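Local coordinates for trypsin-resistant surface T6 protein (Streptococcus pyogenes serotype M6, PDB 4P0D), which probably forms the polymerised shaft of the pili on the streptococcal surface, as the backbone pilin subunit that is covalently linked into the fibre, at residues A[158-168]-A[361-369]. The protein carries 1 engineered substitution. Sequence-based numbering, arbitrary orientation.
Sequences IDDVNKKTTSL and ISTQVSSGK
At the hairpin end of the contact, the hydroxyl of Thr165 meets the backbone and side chain of Ser367. Thr165 OG1 accepts the backbone N-H of Ser367 (N to OG1 3.0 Å, 162° at the hydrogen) and, more loosely, its hydroxyl, Ser367 OG lying 3.2 Å from Thr165 OG1. Thr165 OG1 in turn donates to Ile158 O (2.8 Å). That carbonyl also takes Thr165 N, the two donors arriving from opposite faces of its plane. A chi1 of 72° places OG1 between the backbone N and the carbonyl carbon, and its three hydrogen bonds, two accepted and one donated, would hold it in that rotation. Farther along, Leu168 N donates to Gln364 O (2.9 Å), nearly straight at the hydrogen but 40° above the carbonyl plane.

Van der Waals contacts fill in around these bonds. Ser367 CB lies against CB and CG of Asp160, while Ile158 CG2 comes within 3.4 Å of Ser367 OG and its CG1 branch reaches Ser366 OG. At the other end, Leu168 CD2 touches CB and CG2 of Thr363 (3.9 Å to Thr363 CB), and Leu168 CB rests near Gln364 OE1.

Outside the two segments, Asp160 OD2 bonds to Tyr319 OH and Trp394 N, and Gln364 NE2 to the carbonyls of Asn267 and Ala269. Strands 158-160 and 163-165 form a β-hairpin whose two-residue loop is a type II' turn from Asp160 to Lys163. The hairpin meets Ser366 and Ser367, and 166-168 run antiparallel beside 364-366, in the loop that leads into strand 368-376 of the prealbumin-like domain, consistent with a contact between neighbouring modules of this three-domain, Ig-like backbone pilin.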
ATOM      1  N   ILE A 158      15.871   9.999   4.188  1.00 17.10           N
ATOM      2  CA  ILE A 158      16.421  11.338   4.193  1.00 17.80           C
ATOM      3  C   ILE A 158      15.675  12.157   3.140  1.00 18.61           C
ATOM      4  O   ILE A 158      15.644  11.770   1.980  1.00 17.20           O
ATOM      5  CB  ILE A 158      17.915  11.305   3.818  1.00 18.35           C
ATOM      6  CG1 ILE A 158      18.715  10.455   4.815  1.00 19.49           C
ATOM      7  CG2 ILE A 158      18.476  12.717   3.696  1.00 18.93           C
ATOM      8  CD1 ILE A 158      18.807  11.068   6.190  1.00 20.26           C
ATOM      9  N   ASP A 159      15.091  13.284   3.546  1.00 19.19           N
ATOM     10  CA  ASP A 159      14.310  14.113   2.618  1.00 21.06           C
ATOM     11  C   ASP A 159      15.221  14.848   1.644  1.00 20.65           C
ATOM     12  O   ASP A 159      16.149  15.541   2.050  1.00 21.12           O
ATOM     13  CB  ASP A 159      13.432  15.127   3.366  1.00 22.25           C
ATOM     14  CG  ASP A 159      12.168  14.493   3.964  1.00 23.40           C
ATOM     15  OD1 ASP A 159      11.612  13.542   3.383  1.00 23.51           O
ATOM     16  OD2 ASP A 159      11.714  14.973   5.023  1.00 27.20           O
ATOM     17  N   ASP A 160      14.949  14.661   0.360  1.00 20.73           N
ATOM     18  CA  ASP A 160      15.627  15.378  -0.709  1.00 21.29           C
ATOM     19  C   ASP A 160      14.572  16.208  -1.452  1.00 21.39           C
ATOM     20  O   ASP A 160      13.947  15.720  -2.394  1.00 19.22           O
ATOM     21  CB  ASP A 160      16.275  14.351  -1.642  1.00 21.66           C
ATOM     22  CG  ASP A 160      17.006  14.990  -2.807  1.00 22.28           C
ATOM     23  OD1 ASP A 160      17.243  16.212  -2.756  1.00 22.65           O
ATOM     24  OD2 ASP A 160      17.308  14.263  -3.769  1.00 21.48           O
ATOM     25  N   VAL A 161      14.362  17.444  -0.994  1.00 22.30           N
ATOM     26  CA  VAL A 161      13.234  18.260  -1.440  1.00 24.23           C
ATOM     27  C   VAL A 161      11.959  17.432  -1.174  1.00 25.39           C
ATOM     28  O   VAL A 161      11.715  17.039  -0.024  1.00 27.36           O
ATOM     29  CB  VAL A 161      13.432  18.752  -2.903  1.00 24.35           C
ATOM     30  CG1 VAL A 161      12.501  19.915  -3.240  1.00 23.96           C
ATOM     31  CG2 VAL A 161      14.873  19.221  -3.105  1.00 24.72           C
ATOM     32  N   ASN A 162      11.168  17.122  -2.193  1.00 26.82           N
ATOM     33  CA  ASN A 162       9.981  16.295  -1.988  1.00 29.24           C
ATOM     34  C   ASN A 162      10.230  14.792  -2.223  1.00 28.54           C
ATOM     35  O   ASN A 162       9.283  14.032  -2.374  1.00 29.04           O
ATOM     36  CB  ASN A 162       8.852  16.780  -2.902  1.00 32.37           C
ATOM     37  CG  ASN A 162       9.244  16.750  -4.358  1.00 34.93           C
ATOM     38  OD1 ASN A 162      10.431  16.629  -4.689  1.00 37.08           O
ATOM     39  ND2 ASN A 162       8.263  16.867  -5.237  1.00 36.97           N
ATOM     40  N   LYS A 163      11.496  14.369  -2.277  1.00 26.87           N
ATOM     41  CA  LYS A 163      11.832  12.962  -2.520  1.00 26.24           C
ATOM     42  C   LYS A 163      12.362  12.323  -1.248  1.00 24.34           C
ATOM     43  O   LYS A 163      13.293  12.845  -0.646  1.00 25.00           O
ATOM     44  CB  LYS A 163      12.925  12.854  -3.580  1.00 28.25           C
ATOM     45  CG  LYS A 163      12.580  13.449  -4.937  1.00 29.46           C
ATOM     46  CD  LYS A 163      11.655  12.534  -5.719  1.00 29.50           C
ATOM     47  CE  LYS A 163      11.468  12.974  -7.176  1.00 30.00           C
ATOM     48  NZ  LYS A 163      11.277  14.445  -7.319  1.00 32.06           N
ATOM     49  N   LYS A 164      11.802  11.188  -0.844  1.00 22.60           N
ATOM     50  CA  LYS A 164      12.398  10.444   0.255  1.00 21.47           C
ATOM     51  C   LYS A 164      13.488   9.518  -0.272  1.00 18.88           C
ATOM     52  O   LYS A 164      13.252   8.729  -1.166  1.00 18.31           O
ATOM     53  CB  LYS A 164      11.325   9.714   1.074  1.00 22.94           C
ATOM     54  CG  LYS A 164      10.382  10.716   1.758  1.00 23.50           C
ATOM     55  CD  LYS A 164       9.480  10.094   2.802  1.00 24.75           C
ATOM     56  CE  LYS A 164       8.496  11.117   3.359  1.00 25.90           C
ATOM     57  NZ  LYS A 164       9.149  12.150   4.230  1.00 26.67           N
ATOM     58  N   THR A 165      14.693   9.653   0.283  1.00 17.24           N
ATOM     59  CA  THR A 165      15.850   8.900  -0.190  1.00 16.37           C
ATOM     60  C   THR A 165      16.447   8.011   0.910  1.00 15.59           C
ATOM     61  O   THR A 165      16.236   8.232   2.091  1.00 16.66           O
ATOM     62  CB  THR A 165      16.948   9.838  -0.733  1.00 16.08           C
ATOM     63  OG1 THR A 165      17.584  10.523   0.351  1.00 16.15           O
ATOM     64  CG2 THR A 165      16.358  10.873  -1.698  1.00 16.89           C
ATOM     65  N   THR A 166      17.209   7.013   0.502  1.00 15.00           N
ATOM     66  CA  THR A 166      17.794   6.071   1.441  1.00 14.81           C
ATOM     67  C   THR A 166      19.103   5.498   0.885  1.00 15.12           C
ATOM     68  O   THR A 166      19.544   5.861  -0.224  1.00 15.98           O
ATOM     69  CB  THR A 166      16.789   4.936   1.738  1.00 14.64           C
ATOM     70  OG1 THR A 166      17.260   4.141   2.836  1.00 14.96           O
ATOM     71  CG2 THR A 166      16.605   4.077   0.529  1.00 14.66           C
ATOM     72  N   SER A 167      19.715   4.587   1.627  1.00 15.51           N
ATOM     73  CA  SER A 167      20.987   4.022   1.226  1.00 15.30           C
ATOM     74  C   SER A 167      21.011   2.524   1.507  1.00 15.25           C
ATOM     75  O   SER A 167      20.205   2.013   2.303  1.00 14.68           O
ATOM     76  CB  SER A 167      22.108   4.745   1.955  1.00 16.18           C
ATOM     77  OG  SER A 167      22.032   4.507   3.359  1.00 17.50           O
ATOM     78  N   LEU A 168      21.921   1.820   0.841  1.00 14.75           N
ATOM     79  CA  LEU A 168      22.116   0.374   1.066  1.00 14.61           C
ATOM     80  C   LEU A 168      22.319   0.071   2.550  1.00 14.25           C
ATOM     81  O   LEU A 168      23.124   0.719   3.226  1.00 14.22           O
ATOM     82  CB  LEU A 168      23.321  -0.137   0.270  1.00 15.16           C
ATOM     83  CG  LEU A 168      23.741  -1.588   0.523  1.00 15.24           C
ATOM     84  CD1 LEU A 168      22.673  -2.532  -0.007  1.00 16.39           C
ATOM     85  CD2 LEU A 168      25.067  -1.851  -0.157  1.00 15.45           C
ATOM     86  N   ILE A 361      31.976   3.276  -9.637  1.00 18.01           N
ATOM     87  CA  ILE A 361      30.649   3.616  -9.134  1.00 18.54           C
ATOM     88  C   ILE A 361      30.423   3.016  -7.747  1.00 17.47           C
ATOM     89  O   ILE A 361      30.812   1.881  -7.478  1.00 17.56           O
ATOM     90  CB  ILE A 361      29.521   3.135 -10.079  1.00 20.71           C
ATOM     91  CG1 ILE A 361      29.646   3.804 -11.448  1.00 22.08           C
ATOM     92  CG2 ILE A 361      28.153   3.460  -9.501  1.00 20.52           C
ATOM     93  CD1 ILE A 361      28.673   3.253 -12.466  1.00 23.65           C
ATOM     94  N   SER A 362      29.780   3.788  -6.883  1.00 16.64           N
ATOM     95  CA  SER A 362      29.504   3.363  -5.515  1.00 16.16           C
ATOM     96  C   SER A 362      28.232   2.525  -5.437  1.00 15.63           C
ATOM     97  O   SER A 362      27.432   2.503  -6.373  1.00 16.08           O
ATOM     98  CB  SER A 362      29.333   4.578  -4.626  1.00 16.44           C
ATOM     99  OG  SER A 362      28.045   5.165  -4.771  1.00 16.16           O
ATOM    100  N   THR A 363      28.045   1.872  -4.300  1.00 14.74           N
ATOM    101  CA  THR A 363      26.753   1.314  -3.921  1.00 15.01           C
ATOM    102  C   THR A 363      25.751   2.447  -3.628  1.00 14.88           C
ATOM    103  O   THR A 363      26.109   3.635  -3.648  1.00 15.10           O
ATOM    104  CB  THR A 363      26.894   0.432  -2.670  1.00 15.30           C
ATOM    105  OG1 THR A 363      27.629   1.145  -1.673  1.00 15.81           O
ATOM    106  CG2 THR A 363      27.596  -0.872  -3.005  1.00 15.43           C
ATOM    107  N   GLN A 364      24.513   2.086  -3.307  1.00 14.61           N
ATOM    108  CA  GLN A 364      23.407   3.058  -3.256  1.00 14.54           C
ATOM    109  C   GLN A 364      23.438   3.969  -2.033  1.00 14.77           C
ATOM    110  O   GLN A 364      23.562   3.508  -0.896  1.00 14.82           O
ATOM    111  CB  GLN A 364      22.056   2.340  -3.298  1.00 14.24           C
ATOM    112  CG  GLN A 364      21.795   1.452  -4.502  1.00 14.39           C
ATOM    113  CD  GLN A 364      22.257   0.019  -4.308  1.00 14.66           C
ATOM    114  OE1 GLN A 364      23.200  -0.237  -3.576  1.00 14.40           O
ATOM    115  NE2 GLN A 364      21.600  -0.919  -4.976  1.00 15.27           N
ATOM    116  N   VAL A 365      23.280   5.263  -2.279  1.00 15.07           N
ATOM    117  CA  VAL A 365      23.376   6.284  -1.262  1.00 15.94           C
ATOM    118  C   VAL A 365      22.171   7.222  -1.248  1.00 16.07           C
ATOM    119  O   VAL A 365      21.542   7.457  -2.269  1.00 15.83           O
ATOM    120  CB  VAL A 365      24.672   7.117  -1.432  1.00 16.07           C
ATOM    121  CG1 VAL A 365      25.887   6.208  -1.383  1.00 16.44           C
ATOM    122  CG2 VAL A 365      24.677   7.937  -2.727  1.00 16.76           C
ATOM    123  N   SER A 366      21.891   7.794  -0.082  1.00 16.85           N
ATOM    124  CA  SER A 366      20.810   8.768   0.055  1.00 17.62           C
ATOM    125  C   SER A 366      21.314  10.138  -0.380  1.00 18.85           C
ATOM    126  O   SER A 366      22.514  10.336  -0.547  1.00 20.42           O
ATOM    127  CB  SER A 366      20.372   8.844   1.499  1.00 17.72           C
ATOM    128  OG  SER A 366      21.386   9.446   2.302  1.00 18.15           O
ATOM    129  N   SER A 367      20.408  11.099  -0.511  1.00 19.40           N
ATOM    130  CA  SER A 367      20.819  12.470  -0.770  1.00 19.23           C
ATOM    131  C   SER A 367      21.752  12.903   0.342  1.00 19.74           C
ATOM    132  O   SER A 367      21.568  12.507   1.508  1.00 20.64           O
ATOM    133  CB  SER A 367      19.609  13.393  -0.849  1.00 19.06           C
ATOM    134  OG  SER A 367      18.915  13.448   0.389  1.00 19.31           O
ATOM    135  N   GLY A 368      22.782  13.673  -0.001  1.00 18.95           N
ATOM    136  CA  GLY A 368      23.737  14.133   0.997  1.00 19.40           C
ATOM    137  C   GLY A 368      25.101  14.453   0.435  1.00 19.76           C
ATOM    138  O   GLY A 368      25.312  14.423  -0.779  1.00 21.17           O
ATOM    139  N   LYS A 369      26.031  14.774   1.328  1.00 20.62           N
ATOM    140  CA  LYS A 369      27.414  15.104   0.957  1.00 20.76           C
ATOM    141  C   LYS A 369      28.303  13.899   1.242  1.00 21.00           C
ATOM    142  O   LYS A 369      28.181  13.270   2.316  1.00 20.12           O
ATOM    143  CB  LYS A 369      27.934  16.299   1.771  1.00 21.32           C
ATOM    144  CG  LYS A 369      27.065  17.558   1.717  1.00 21.85           C
TER